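Local coordinates for protein Pcdhgc3 (Mus musculus, PDB 4ZI8) that probably mediates calcium-dependent cell adhesion as a clustered protocadherin, and may help establish and maintain specific neuronal connections in the brain, at residues 25-30 and 80-85; 56-61 and 96-101. One frame throughout, in Å; residues are numbered along the deposited sequence.

Contact 1. Residues 25-30 and 80-85; sequences YEILEE and DRLDRE. With CA (calcium ion), chain P; CA (calcium ion), chain O.
Glu29, Glu30, Asp83 and Glu85 pool their carboxylates around a calcium ion (chain P), with Asp83 OD1 2.2 Å and Glu30 OE2 2.4 Å from the metal. Glu29 and Glu85 also reach a second calcium (chain O): Glu29 gives it OE2 and the first ion OE1, while Glu85 OE2 makes a short bond there and OE1, bridging to the first, a longer one. Oxygens that would probably repel, such as Glu30 OE2 and Asp83 OD1 at 3.1 Å, are brought together by the shared cation. This is the calcium-binding end of the first cadherin repeat, at its junction with the second: Asp120 and a water complete the first site, and Asp117, Ile118 O, Asp120 and Asp153 the second. In the second shell, Arg81, extended from CG to NE, grips Glu30 side-on in a two-pronged salt bridge, with hydrogen bonds from NE to the syn lone pair of OE1 (2.8 Å) and from NH2 to OE2 (3.0 Å). Arg84 N comes to Glu29 OE1 from 53° above the carboxylate plane. Asp83 caps the helix it precedes, OD1 accepting from Glu85 N. Farther out, Glu30 N donates to Leu82 O at 2.8 Å, and Ile27 CD1 touches Leu82 CD1.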
ATOM      1  N   TYR B  25      38.859 -41.066   0.782  1.00 23.40           N
ATOM      2  CA  TYR B  25      37.717 -41.741   0.180  1.00 23.47           C
ATOM      3  C   TYR B  25      36.585 -40.734  -0.004  1.00 23.61           C
ATOM      4  O   TYR B  25      36.571 -39.709   0.649  1.00 20.47           O
ATOM      5  CB  TYR B  25      37.241 -42.895   1.051  1.00 18.10           C
ATOM      6  CG  TYR B  25      38.333 -43.892   1.389  1.00 23.50           C
ATOM      7  CD1 TYR B  25      38.808 -44.774   0.442  1.00 29.58           C
ATOM      8  CD2 TYR B  25      38.877 -43.939   2.653  1.00 23.27           C
ATOM      9  CE1 TYR B  25      39.812 -45.703   0.759  1.00 33.04           C
ATOM     10  CE2 TYR B  25      39.874 -44.860   2.984  1.00 26.05           C
ATOM     11  CZ  TYR B  25      40.334 -45.732   2.036  1.00 29.89           C
ATOM     12  OH  TYR B  25      41.327 -46.627   2.378  1.00 30.82           O
ATOM     13  N   GLU B  26      35.646 -41.056  -0.884  1.00 24.15           N
ATOM     14  CA  GLU B  26      34.519 -40.170  -1.195  1.00 25.40           C
ATOM     15  C   GLU B  26      33.301 -41.039  -1.224  1.00 23.48           C
ATOM     16  O   GLU B  26      33.272 -42.033  -1.945  1.00 23.67           O
ATOM     17  CB  GLU B  26      34.709 -39.468  -2.543  1.00 31.45           C
ATOM     18  CG  GLU B  26      36.071 -38.789  -2.670  1.00 42.79           C
ATOM     19  CD  GLU B  26      36.153 -37.783  -3.802  1.00 56.15           C
ATOM     20  OE1 GLU B  26      35.378 -37.904  -4.782  1.00 63.07           O
ATOM     21  OE2 GLU B  26      37.003 -36.868  -3.698  1.00 58.35           O
ATOM     22  N   ILE B  27      32.309 -40.705  -0.407  1.00 24.31           N
ATOM     23  CA  ILE B  27      31.091 -41.498  -0.353  1.00 21.66           C
ATOM     24  C   ILE B  27      29.885 -40.571  -0.323  1.00 21.12           C
ATOM     25  O   ILE B  27      30.015 -39.406   0.039  1.00 19.71           O
ATOM     26  CB  ILE B  27      31.051 -42.425   0.892  1.00 20.21           C
ATOM     27  CG1 ILE B  27      31.040 -41.613   2.177  1.00 21.55           C
ATOM     28  CG2 ILE B  27      32.288 -43.357   0.928  1.00 23.37           C
ATOM     29  CD1 ILE B  27      30.737 -42.500   3.438  1.00 20.98           C
ATOM     30  N   LEU B  28      28.724 -41.100  -0.686  1.00 20.47           N
ATOM     31  CA  LEU B  28      27.477 -40.377  -0.500  1.00 18.09           C
ATOM     32  C   LEU B  28      27.130 -40.234   0.967  1.00 22.80           C
ATOM     33  O   LEU B  28      27.351 -41.174   1.761  1.00 20.88           O
ATOM     34  CB  LEU B  28      26.336 -41.107  -1.213  1.00 19.88           C
ATOM     35  CG  LEU B  28      26.381 -41.250  -2.730  1.00 23.31           C
ATOM     36  CD1 LEU B  28      25.139 -42.010  -3.225  1.00 22.30           C
ATOM     37  CD2 LEU B  28      26.508 -39.880  -3.393  1.00 23.47           C
ATOM     38  N   GLU B  29      26.541 -39.096   1.349  1.00 19.02           N
ATOM     39  CA  GLU B  29      26.015 -39.001   2.705  1.00 18.14           C
ATOM     40  C   GLU B  29      24.913 -40.028   2.938  1.00 16.21           C
ATOM     41  O   GLU B  29      24.328 -40.573   2.003  1.00 20.70           O
ATOM     42  CB  GLU B  29      25.466 -37.583   2.994  1.00 18.14           C
ATOM     43  CG  GLU B  29      24.395 -37.127   1.960  1.00 15.68           C
ATOM     44  CD  GLU B  29      23.533 -35.964   2.448  1.00 18.39           C
ATOM     45  OE1 GLU B  29      23.310 -35.810   3.670  1.00 17.36           O
ATOM     46  OE2 GLU B  29      23.094 -35.186   1.594  1.00 20.02           O
ATOM     47  N   GLU B  30      24.614 -40.257   4.206  1.00 18.62           N
ATOM     48  CA  GLU B  30      23.440 -40.971   4.646  1.00 18.39           C
ATOM     49  C   GLU B  30      23.536 -42.457   4.295  1.00 20.28           C
ATOM     50  O   GLU B  30      22.533 -43.126   4.174  1.00 22.17           O
ATOM     51  CB  GLU B  30      22.159 -40.323   4.059  1.00 21.45           C
ATOM     52  CG  GLU B  30      22.045 -38.841   4.355  1.00 21.62           C
ATOM     53  CD  GLU B  30      21.589 -38.506   5.772  1.00 26.30           C
ATOM     54  OE1 GLU B  30      21.461 -39.410   6.646  1.00 27.55           O
ATOM     55  OE2 GLU B  30      21.329 -37.299   6.016  1.00 27.22           O
ATOM     56  N   ASP B  80      28.307 -44.321  11.992  1.00 25.85           N
ATOM     57  CA  ASP B  80      27.248 -43.454  12.518  1.00 26.59           C
ATOM     58  C   ASP B  80      26.686 -42.641  11.348  1.00 27.34           C
ATOM     59  O   ASP B  80      27.297 -42.592  10.260  1.00 21.75           O
ATOM     60  CB  ASP B  80      27.809 -42.539  13.618  1.00 24.16           C
ATOM     61  CG  ASP B  80      26.733 -41.950  14.540  1.00 31.35           C
ATOM     62  OD1 ASP B  80      25.512 -42.069  14.274  1.00 36.19           O
ATOM     63  OD2 ASP B  80      27.124 -41.329  15.546  1.00 33.26           O
ATOM     64  N   ARG B  81      25.548 -41.991  11.569  1.00 26.59           N
ATOM     65  CA  ARG B  81      24.918 -41.221  10.511  1.00 22.53           C
ATOM     66  C   ARG B  81      25.802 -40.080  10.045  1.00 21.12           C
ATOM     67  O   ARG B  81      26.308 -39.285  10.844  1.00 22.85           O
ATOM     68  CB  ARG B  81      23.584 -40.678  10.974  1.00 24.57           C
ATOM     69  CG  ARG B  81      22.982 -39.729   9.979  1.00 23.24           C
ATOM     70  CD  ARG B  81      21.519 -39.421  10.302  1.00 25.09           C
ATOM     71  NE  ARG B  81      20.943 -38.578   9.253  1.00 24.41           N
ATOM     72  CZ  ARG B  81      19.961 -37.705   9.443  1.00 24.95           C
ATOM     73  NH1 ARG B  81      19.417 -37.559  10.637  1.00 22.21           N
ATOM     74  NH2 ARG B  81      19.516 -36.984   8.418  1.00 22.69           N
ATOM     75  N   LEU B  82      25.994 -40.008   8.737  1.00 23.37           N
ATOM     76  CA  LEU B  82      26.747 -38.925   8.111  1.00 21.96           C
ATOM     77  C   LEU B  82      25.748 -38.076   7.353  1.00 25.18           C
ATOM     78  O   LEU B  82      25.399 -38.404   6.214  1.00 26.18           O
ATOM     79  CB  LEU B  82      27.822 -39.461   7.161  1.00 19.62           C
ATOM     80  CG  LEU B  82      29.006 -40.152   7.847  1.00 23.66           C
ATOM     81  CD1 LEU B  82      29.576 -41.217   6.920  1.00 28.78           C
ATOM     82  CD2 LEU B  82      30.045 -39.105   8.150  1.00 19.69           C
ATOM     83  N   ASP B  83      25.251 -37.028   8.006  1.00 20.30           N
ATOM     84  CA  ASP B  83      24.304 -36.103   7.391  1.00 20.21           C
ATOM     85  C   ASP B  83      25.082 -34.890   6.975  1.00 20.76           C
ATOM     86  O   ASP B  83      25.492 -34.087   7.829  1.00 20.51           O
ATOM     87  CB  ASP B  83      23.191 -35.739   8.376  1.00 21.05           C
ATOM     88  CG  ASP B  83      22.306 -34.622   7.878  1.00 21.81           C
ATOM     89  OD1 ASP B  83      22.198 -34.388   6.649  1.00 22.11           O
ATOM     90  OD2 ASP B  83      21.688 -33.987   8.751  1.00 26.93           O
ATOM     91  N   ARG B  84      25.338 -34.782   5.675  1.00 19.62           N
ATOM     92  CA  ARG B  84      26.111 -33.672   5.147  1.00 18.21           C
ATOM     93  C   ARG B  84      25.489 -32.333   5.591  1.00 16.89           C
ATOM     94  O   ARG B  84      26.218 -31.382   5.836  1.00 18.36           O
ATOM     95  CB  ARG B  84      26.217 -33.763   3.606  1.00 19.29           C
ATOM     96  CG  ARG B  84      27.285 -32.854   2.949  1.00 21.66           C
ATOM     97  CD  ARG B  84      26.810 -32.302   1.603  1.00 22.95           C
ATOM     98  NE  ARG B  84      25.614 -31.490   1.787  1.00 25.45           N
ATOM     99  CZ  ARG B  84      25.621 -30.249   2.255  1.00 22.53           C
ATOM    100  NH1 ARG B  84      26.763 -29.641   2.541  1.00 24.03           N
ATOM    101  NH2 ARG B  84      24.488 -29.613   2.434  1.00 24.90           N
ATOM    102  N   GLU B  85      24.161 -32.250   5.724  1.00 20.81           N
ATOM    103  CA  GLU B  85      23.562 -30.968   6.071  1.00 21.30           C
ATOM    104  C   GLU B  85      24.010 -30.528   7.455  1.00 23.65           C
ATOM    105  O   GLU B  85      24.336 -29.354   7.659  1.00 28.57           O
ATOM    106  CB  GLU B  85      22.016 -31.020   5.986  1.00 21.85           C
ATOM    107  CG  GLU B  85      21.497 -30.838   4.559  1.00 19.89           C
ATOM    108  CD  GLU B  85      21.819 -32.034   3.664  1.00 22.17           C
ATOM    109  OE1 GLU B  85      21.487 -33.168   4.042  1.00 22.19           O
ATOM    110  OE2 GLU B  85      22.392 -31.860   2.573  1.00 22.26           O
TER
HETATM  111 CA    CA P 403      21.287 -35.276   4.823  1.00 20.46          CA
HETATM  112 CA    CA O 402      21.647 -33.479   1.240  1.00 20.52          CA
HETATM  113  O   HOH W   1      19.164 -34.604   5.749  1.00 19.78           O

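Contact 2. Residues 56-61 and 96-101; sequences LRVVSG and VTLELV
Val101, the residue most covered, pairs with Arg57 through two backbone bonds: Arg57 N to Val101 O at 3.1 Å and Val101 N to Arg57 O at 2.8 Å, an antiparallel hydrogen-bonded pair. Its CG1 lies between the backbone N and the carbonyl carbon (chi1 49°), which brings this methyl to 3.5 Å from Arg57 CG, the two chains crossing at a slant with the valine over one face of the guanidinium, which goes on to a salt bridge with Glu103. The same CG1 meets Val59 CG2 at 3.7 Å, the valines crossing at about a right angle. Val59 also rests its CG2 and CB against Glu99 CB, while its N donates to Glu99 O at 2.8 Å from well above the carbonyl plane, 38° out. Val58 and Leu100, an antiparallel non-hydrogen-bonded pair, turn to the other face, where Val58 CG1 meets Leu98 CD1 at 3.5 Å and Val58 CG2 meets Leu100 CD2 at 3.9 Å. A glycine in place of Val58 would probably leave both leucine methyls without their partner and open a gap beside Val69, which also touches it. Such pairing of a short outermost strand, 57-58, with strand 95-102 belongs to the Greek-key beta-sandwich of a cadherin repeat.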
ATOM      1  N   LEU B  56      45.035 -52.068  15.005  1.00 26.78           N
ATOM      2  CA  LEU B  56      44.601 -50.957  14.179  1.00 25.17           C
ATOM      3  C   LEU B  56      43.225 -50.437  14.640  1.00 26.21           C
ATOM      4  O   LEU B  56      42.310 -51.225  14.878  1.00 27.62           O
ATOM      5  CB  LEU B  56      44.549 -51.398  12.721  1.00 23.35           C
ATOM      6  CG  LEU B  56      43.799 -50.467  11.779  1.00 25.95           C
ATOM      7  CD1 LEU B  56      44.577 -49.165  11.632  1.00 28.04           C
ATOM      8  CD2 LEU B  56      43.601 -51.136  10.420  1.00 23.78           C
ATOM      9  N   ARG B  57      43.113 -49.130  14.833  1.00 22.76           N
ATOM     10  CA  ARG B  57      41.838 -48.531  15.229  1.00 26.70           C
ATOM     11  C   ARG B  57      41.751 -47.059  14.844  1.00 25.98           C
ATOM     12  O   ARG B  57      42.767 -46.385  14.599  1.00 24.50           O
ATOM     13  CB  ARG B  57      41.630 -48.687  16.726  1.00 22.36           C
ATOM     14  CG  ARG B  57      42.701 -47.977  17.508  1.00 28.41           C
ATOM     15  CD  ARG B  57      42.763 -48.449  18.908  1.00 27.52           C
ATOM     16  NE  ARG B  57      43.840 -47.832  19.677  1.00 28.49           N
ATOM     17  CZ  ARG B  57      44.993 -48.444  20.006  1.00 29.17           C
ATOM     18  NH1 ARG B  57      45.279 -49.684  19.583  1.00 24.15           N
ATOM     19  NH2 ARG B  57      45.886 -47.789  20.732  1.00 26.63           N
ATOM     20  N   VAL B  58      40.528 -46.551  14.789  1.00 26.18           N
ATOM     21  CA  VAL B  58      40.304 -45.129  14.571  1.00 21.56           C
ATOM     22  C   VAL B  58      40.572 -44.410  15.873  1.00 23.87           C
ATOM     23  O   VAL B  58      40.178 -44.892  16.934  1.00 30.72           O
ATOM     24  CB  VAL B  58      38.872 -44.841  14.091  1.00 22.68           C
ATOM     25  CG1 VAL B  58      38.674 -43.346  13.931  1.00 26.02           C
ATOM     26  CG2 VAL B  58      38.621 -45.527  12.775  1.00 22.11           C
ATOM     27  N   VAL B  59      41.303 -43.306  15.813  1.00 21.50           N
ATOM     28  CA  VAL B  59      41.539 -42.475  16.976  1.00 22.00           C
ATOM     29  C   VAL B  59      40.223 -41.834  17.418  1.00 27.47           C
ATOM     30  O   VAL B  59      39.496 -41.276  16.610  1.00 27.41           O
ATOM     31  CB  VAL B  59      42.591 -41.404  16.677  1.00 27.63           C
ATOM     32  CG1 VAL B  59      42.629 -40.307  17.767  1.00 24.76           C
ATOM     33  CG2 VAL B  59      43.980 -42.068  16.503  1.00 24.60           C
ATOM     34  N   SER B  60      39.922 -41.960  18.711  1.00 32.41           N
ATOM     35  CA  SER B  60      38.658 -41.505  19.281  1.00 34.80           C
ATOM     36  C   SER B  60      38.816 -40.096  19.891  1.00 35.79           C
ATOM     37  O   SER B  60      39.505 -39.921  20.902  1.00 36.59           O
ATOM     38  CB  SER B  60      38.172 -42.512  20.328  1.00 31.38           C
ATOM     39  OG  SER B  60      37.405 -41.854  21.307  1.00 35.93           O
ATOM     40  N   GLY B  61      38.237 -39.090  19.239  1.00 33.19           N
ATOM     41  CA  GLY B  61      38.319 -37.729  19.736  1.00 29.09           C
ATOM     42  C   GLY B  61      36.982 -37.338  20.316  1.00 33.17           C
ATOM     43  O   GLY B  61      36.173 -38.191  20.628  1.00 31.94           O
ATOM     44  N   VAL B  96      35.210 -35.204   6.149  1.00 17.52           N
ATOM     45  CA  VAL B  96      35.394 -35.580   7.533  1.00 19.33           C
ATOM     46  C   VAL B  96      36.853 -36.056   7.682  1.00 22.69           C
ATOM     47  O   VAL B  96      37.295 -36.884   6.905  1.00 23.34           O
ATOM     48  CB  VAL B  96      34.445 -36.704   7.945  1.00 23.46           C
ATOM     49  CG1 VAL B  96      34.790 -37.255   9.334  1.00 29.82           C
ATOM     50  CG2 VAL B  96      32.986 -36.230   7.910  1.00 26.63           C
ATOM     51  N   THR B  97      37.599 -35.527   8.635  1.00 20.74           N
ATOM     52  CA  THR B  97      38.959 -36.022   8.830  1.00 26.68           C
ATOM     53  C   THR B  97      39.002 -36.882  10.078  1.00 28.69           C
ATOM     54  O   THR B  97      38.207 -36.711  11.012  1.00 28.44           O
ATOM     55  CB  THR B  97      39.964 -34.892   8.939  1.00 28.14           C
ATOM     56  OG1 THR B  97      39.631 -34.089  10.078  1.00 33.86           O
ATOM     57  CG2 THR B  97      39.905 -34.025   7.693  1.00 21.85           C
ATOM     58  N   LEU B  98      39.886 -37.860  10.065  1.00 23.91           N
ATOM     59  CA  LEU B  98      40.074 -38.693  11.224  1.00 22.10           C
ATOM     60  C   LEU B  98      41.520 -39.176  11.236  1.00 23.89           C
ATOM     61  O   LEU B  98      42.301 -38.891  10.315  1.00 24.36           O
ATOM     62  CB  LEU B  98      39.099 -39.871  11.224  1.00 25.39           C
ATOM     63  CG  LEU B  98      39.247 -40.899  10.104  1.00 25.30           C
ATOM     64  CD1 LEU B  98      38.745 -42.242  10.564  1.00 29.89           C
ATOM     65  CD2 LEU B  98      38.508 -40.474   8.850  1.00 29.16           C
ATOM     66  N   GLU B  99      41.885 -39.900  12.284  1.00 22.10           N
ATOM     67  CA  GLU B  99      43.223 -40.470  12.393  1.00 25.95           C
ATOM     68  C   GLU B  99      43.098 -41.937  12.707  1.00 25.93           C
ATOM     69  O   GLU B  99      42.099 -42.372  13.282  1.00 24.62           O
ATOM     70  CB  GLU B  99      44.038 -39.758  13.457  1.00 27.96           C
ATOM     71  CG  GLU B  99      44.150 -38.262  13.235  1.00 34.66           C
ATOM     72  CD  GLU B  99      44.706 -37.540  14.452  1.00 49.02           C
ATOM     73  OE1 GLU B  99      43.933 -37.253  15.391  1.00 56.56           O
ATOM     74  OE2 GLU B  99      45.923 -37.268  14.480  1.00 55.72           O
ATOM     75  N   LEU B 100      44.097 -42.695  12.262  1.00 25.68           N
ATOM     76  CA  LEU B 100      44.203 -44.123  12.488  1.00 21.59           C
ATOM     77  C   LEU B 100      45.438 -44.358  13.341  1.00 23.92           C
ATOM     78  O   LEU B 100      46.460 -43.697  13.141  1.00 26.19           O
ATOM     79  CB  LEU B 100      44.310 -44.881  11.161  1.00 22.25           C
ATOM     80  CG  LEU B 100      43.095 -44.697  10.248  1.00 29.11           C
ATOM     81  CD1 LEU B 100      43.458 -45.100   8.847  1.00 27.41           C
ATOM     82  CD2 LEU B 100      41.964 -45.577  10.779  1.00 28.37           C
ATOM     83  N   VAL B 101      45.379 -45.293  14.275  1.00 23.49           N
ATOM     84  CA  VAL B 101      46.570 -45.599  15.051  1.00 21.50           C
ATOM     85  C   VAL B 101      46.861 -47.093  14.999  1.00 24.31           C
ATOM     86  O   VAL B 101      45.957 -47.923  14.934  1.00 23.13           O
ATOM     87  CB  VAL B 101      46.434 -45.096  16.515  1.00 24.97           C
ATOM     88  CG1 VAL B 101      45.134 -45.530  17.110  1.00 28.03           C
ATOM     89  CG2 VAL B 101      47.581 -45.599  17.397  1.00 24.73           C
TER

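How the contacts relate
Both contacts belong to the first cadherin repeat and reach the same four-strand sheet, in which 24-28 and 57-58 are the outermost strands. Contact 1 leaves the 24-28 side for the calcium-binding end of the repeat; contact 2 builds the opposite sheet edge, away from any metal. Neither is wholly core or wholly surface, but their chemistry diverges: charged carboxylates and arginines organised by metal in the first, backbone bonds and aliphatic methyls in the second. Their centres lie about 17 Å apart, and the apolar fringe joins them, Leu82 CD2 packing 4.1 Å from Val96 CG2. Helix 84-88 and strand 95-102 are successive elements, and the four segments alternate along the chain.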